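Local coordinates for putative glycosidase ph117-related (PDB 5A7V), which is a family GH130 enzyme that binds mannose units in its pocket and probably acts on mannose-containing glycosides, at residues R256-P261 / D317-I322. Residues are numbered along the deposited sequence; the frame is centred on the assembly and turned at random.
Sequences RKLFSP and DPTRFI
Phe259 and Phe321 meet where the loop between two blades packs beside the outermost strand of the second, a small example of how apolar side chains and a single water can share the work of joining two segments. The rings form an oblique aromatic pair, their planes inclined at 42° and their centroids 5.2 Å apart, a geometry that is neither stacked nor edge-to-face. The CD1-CE1 side of the Phe321 ring does the touching: its CD1 comes within 3.7 Å of Phe259 CD1, and its CE1 lies over one face of the Phe259 ring, displaced toward the rim. In return, Phe259 CB lies over a face of Phe321. Phe321 reaches this place because its CG is anti to the backbone N (chi1 174°), whereas Phe259 holds its ring between its own backbone N and carbonyl carbon (chi1 72°). Tyr288 meets Phe259 edge-to-face, and Phe313 of the neighbouring strand 306-314 touches both phenylalanines.

Next to the rings, Leu258 crosses Thr319 at about a right angle. Its CG rests 3.7 Å from Thr319 O, and the CD2 branch packs 4.0 Å from Thr319 CA. Thr319 is the third residue of a type I turn closed by Arg320 N to Asp317 O, and this turn leads into strand 320-324.

Between the backbones, a water donates to Leu258 O (2.9 Å) and Thr319 O (2.7 Å), two acceptors that could not bond one another, and takes the N-H of Phe321 N (3.0 Å). This is a junction between neighbouring blades of the five-bladed beta-propeller, apart from the mannose-pocket residues. Its chemistry divides in two: side chains supply apolar contact, and polar recognition is delegated to one water that bonds to three backbone groups.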
ATOM      1  N   ARG A 256      17.900  -7.093  -8.438  1.00 10.78           N
ATOM      2  CA  ARG A 256      18.830  -6.376  -7.553  1.00 10.60           C
ATOM      3  C   ARG A 256      18.081  -5.881  -6.317  1.00 10.28           C
ATOM      4  O   ARG A 256      17.139  -5.101  -6.388  1.00 11.53           O
ATOM      5  CB  ARG A 256      19.499  -5.194  -8.274  1.00 12.38           C
ATOM      6  CG  ARG A 256      20.440  -4.361  -7.392  1.00 14.47           C
ATOM      7  CD  ARG A 256      21.144  -3.318  -8.232  1.00 23.67           C
ATOM      8  NE  ARG A 256      21.827  -2.321  -7.462  1.00 30.98           N
ATOM      9  CZ  ARG A 256      22.954  -1.725  -7.853  1.00 35.55           C
ATOM     10  NH1 ARG A 256      23.529  -2.019  -9.032  1.00 46.28           N
ATOM     11  NH2 ARG A 256      23.528  -0.808  -7.049  1.00 33.41           N
ATOM     12  N   LYS A 257      18.523  -6.358  -5.155  1.00 10.13           N
ATOM     13  CA  LYS A 257      17.905  -5.986  -3.864  1.00 10.22           C
ATOM     14  C   LYS A 257      18.425  -4.635  -3.432  1.00 10.59           C
ATOM     15  O   LYS A 257      19.653  -4.482  -3.193  1.00 13.75           O
ATOM     16  CB  LYS A 257      18.200  -7.045  -2.792  1.00 12.28           C
ATOM     17  CG  LYS A 257      17.637  -8.405  -3.095  1.00 12.36           C
ATOM     18  CD  LYS A 257      18.313  -9.487  -2.226  1.00 15.40           C
ATOM     19  CE  LYS A 257      17.819 -10.852  -2.577  1.00 18.04           C
ATOM     20  NZ  LYS A 257      18.549 -11.911  -1.798  1.00 25.39           N
ATOM     21  N   LEU A 258      17.556  -3.631  -3.291  1.00  9.13           N
ATOM     22  CA  LEU A 258      17.959  -2.332  -2.782  1.00  9.42           C
ATOM     23  C   LEU A 258      18.197  -2.340  -1.270  1.00  9.79           C
ATOM     24  O   LEU A 258      19.140  -1.702  -0.805  1.00 10.24           O
ATOM     25  CB  LEU A 258      16.895  -1.251  -3.125  1.00 10.53           C
ATOM     26  CG  LEU A 258      16.893  -0.657  -4.523  1.00 13.46           C
ATOM     27  CD1 LEU A 258      17.106  -1.585  -5.660  1.00 16.02           C
ATOM     28  CD2 LEU A 258      15.737   0.298  -4.708  1.00 12.43           C
ATOM     29  N   PHE A 259      17.298  -3.023  -0.552  1.00  9.02           N
ATOM     30  CA  PHE A 259      17.535  -3.424   0.857  1.00  8.65           C
ATOM     31  C   PHE A 259      16.592  -4.557   1.175  1.00  9.59           C
ATOM     32  O   PHE A 259      15.695  -4.894   0.393  1.00  9.53           O
ATOM     33  CB  PHE A 259      17.435  -2.245   1.848  1.00  9.18           C
ATOM     34  CG  PHE A 259      16.051  -1.696   2.124  1.00  8.98           C
ATOM     35  CD1 PHE A 259      15.515  -0.643   1.392  1.00  9.95           C
ATOM     36  CD2 PHE A 259      15.310  -2.179   3.226  1.00 10.07           C
ATOM     37  CE1 PHE A 259      14.283  -0.089   1.703  1.00 11.43           C
ATOM     38  CE2 PHE A 259      14.097  -1.645   3.549  1.00 10.79           C
ATOM     39  CZ  PHE A 259      13.544  -0.602   2.768  1.00 10.24           C
ATOM     40  N   SER A 260      16.845  -5.169   2.341  1.00  9.97           N
ATOM     41  CA  SER A 260      16.206  -6.407   2.704  1.00  9.42           C
ATOM     42  C   SER A 260      15.815  -6.404   4.190  1.00  9.29           C
ATOM     43  O   SER A 260      16.260  -5.540   4.960  1.00  9.10           O
ATOM     44  CB  SER A 260      17.222  -7.542   2.482  1.00 11.61           C
ATOM     45  OG  SER A 260      17.514  -7.674   1.084  1.00 13.23           O
ATOM     46  N   PRO A 261      14.999  -7.381   4.579  1.00  9.00           N
ATOM     47  CA  PRO A 261      14.779  -7.586   6.025  1.00  9.46           C
ATOM     48  C   PRO A 261      16.090  -7.781   6.771  1.00  9.37           C
ATOM     49  O   PRO A 261      17.091  -8.211   6.197  1.00 10.96           O
ATOM     50  CB  PRO A 261      13.899  -8.832   6.091  1.00 10.64           C
ATOM     51  CG  PRO A 261      13.251  -8.915   4.738  1.00 10.84           C
ATOM     52  CD  PRO A 261      14.275  -8.383   3.775  1.00 10.14           C
ATOM     53  N   ASP A 317      20.035   9.521  -7.053  1.00 15.49           N
ATOM     54  CA  ASP A 317      20.406   8.134  -7.352  1.00 14.72           C
ATOM     55  C   ASP A 317      19.378   7.277  -6.619  1.00 13.47           C
ATOM     56  O   ASP A 317      19.622   6.813  -5.516  1.00 12.97           O
ATOM     57  CB  ASP A 317      21.845   7.946  -6.853  1.00 18.06           C
ATOM     58  CG  ASP A 317      22.495   6.612  -7.216  1.00 21.92           C
ATOM     59  OD1 ASP A 317      21.898   5.797  -7.889  1.00 26.39           O
ATOM     60  OD2 ASP A 317      23.682   6.418  -6.787  1.00 25.29           O
ATOM     61  N   PRO A 318      18.179   7.094  -7.181  1.00 12.61           N
ATOM     62  CA  PRO A 318      17.041   6.596  -6.431  1.00 11.93           C
ATOM     63  C   PRO A 318      17.165   5.166  -5.940  1.00 10.98           C
ATOM     64  O   PRO A 318      16.435   4.781  -5.015  1.00 11.32           O
ATOM     65  CB  PRO A 318      15.865   6.760  -7.398  1.00 13.84           C
ATOM     66  CG  PRO A 318      16.514   6.834  -8.764  1.00 16.79           C
ATOM     67  CD  PRO A 318      17.811   7.527  -8.537  1.00 14.13           C
ATOM     68  N   THR A 319      18.072   4.382  -6.489  1.00 10.71           N
ATOM     69  CA  THR A 319      18.324   3.048  -5.970  1.00 10.74           C
ATOM     70  C   THR A 319      19.310   3.025  -4.817  1.00 11.11           C
ATOM     71  O   THR A 319      19.489   1.937  -4.258  1.00 14.00           O
ATOM     72  CB  THR A 319      18.809   2.088  -7.050  1.00 12.41           C
ATOM     73  OG1 THR A 319      20.110   2.479  -7.503  1.00 15.11           O
ATOM     74  CG2 THR A 319      17.810   2.010  -8.224  1.00 13.16           C
ATOM     75  N   ARG A 320      19.917   4.166  -4.449  1.00 10.74           N
ATOM     76  CA  ARG A 320      20.937   4.193  -3.420  1.00 11.11           C
ATOM     77  C   ARG A 320      20.333   4.426  -2.042  1.00  9.96           C
ATOM     78  O   ARG A 320      19.939   5.524  -1.675  1.00  9.99           O
ATOM     79  CB  ARG A 320      21.956   5.280  -3.711  1.00 11.24           C
ATOM     80  CG  ARG A 320      23.178   5.225  -2.776  1.00 13.90           C
ATOM     81  CD  ARG A 320      24.230   6.278  -3.115  1.00 19.13           C
ATOM     82  NE  ARG A 320      23.925   7.515  -2.457  1.00 22.63           N
ATOM     83  CZ  ARG A 320      24.038   7.785  -1.139  1.00 27.57           C
ATOM     84  NH1 ARG A 320      24.448   6.876  -0.240  1.00 30.12           N
ATOM     85  NH2 ARG A 320      23.686   8.979  -0.695  1.00 24.39           N
ATOM     86  N   PHE A 321      20.306   3.331  -1.274  1.00  9.27           N
ATOM     87  CA  PHE A 321      19.817   3.363   0.110  1.00  9.45           C
ATOM     88  C   PHE A 321      20.695   4.229   1.022  1.00  8.98           C
ATOM     89  O   PHE A 321      21.923   4.093   0.977  1.00 10.54           O
ATOM     90  CB  PHE A 321      19.772   1.930   0.617  1.00 10.15           C
ATOM     91  CG  PHE A 321      19.431   1.778   2.096  1.00  9.63           C
ATOM     92  CD1 PHE A 321      18.115   1.768   2.533  1.00 10.52           C
ATOM     93  CD2 PHE A 321      20.459   1.641   3.051  1.00  9.95           C
ATOM     94  CE1 PHE A 321      17.804   1.562   3.865  1.00 11.63           C
ATOM     95  CE2 PHE A 321      20.144   1.453   4.392  1.00 12.33           C
ATOM     96  CZ  PHE A 321      18.829   1.423   4.787  1.00 12.23           C
ATOM     97  N   ILE A 322      20.078   5.090   1.818  1.00  8.59           N
ATOM     98  CA  ILE A 322      20.769   5.899   2.819  1.00  9.78           C
ATOM     99  C   ILE A 322      20.550   5.365   4.243  1.00  8.75           C
ATOM    100  O   ILE A 322      21.517   5.158   4.956  1.00  9.88           O
ATOM    101  CB  ILE A 322      20.386   7.378   2.716  1.00 10.17           C
ATOM    102  CG1 ILE A 322      20.729   7.927   1.317  1.00 11.66           C
ATOM    103  CG2 ILE A 322      21.103   8.198   3.786  1.00 10.63           C
ATOM    104  CD1 ILE A 322      20.284   9.347   1.072  1.00 13.96           C
TER
HETATM  105  O   HOH W   1      20.435   0.444  -2.242  1.00 14.42           O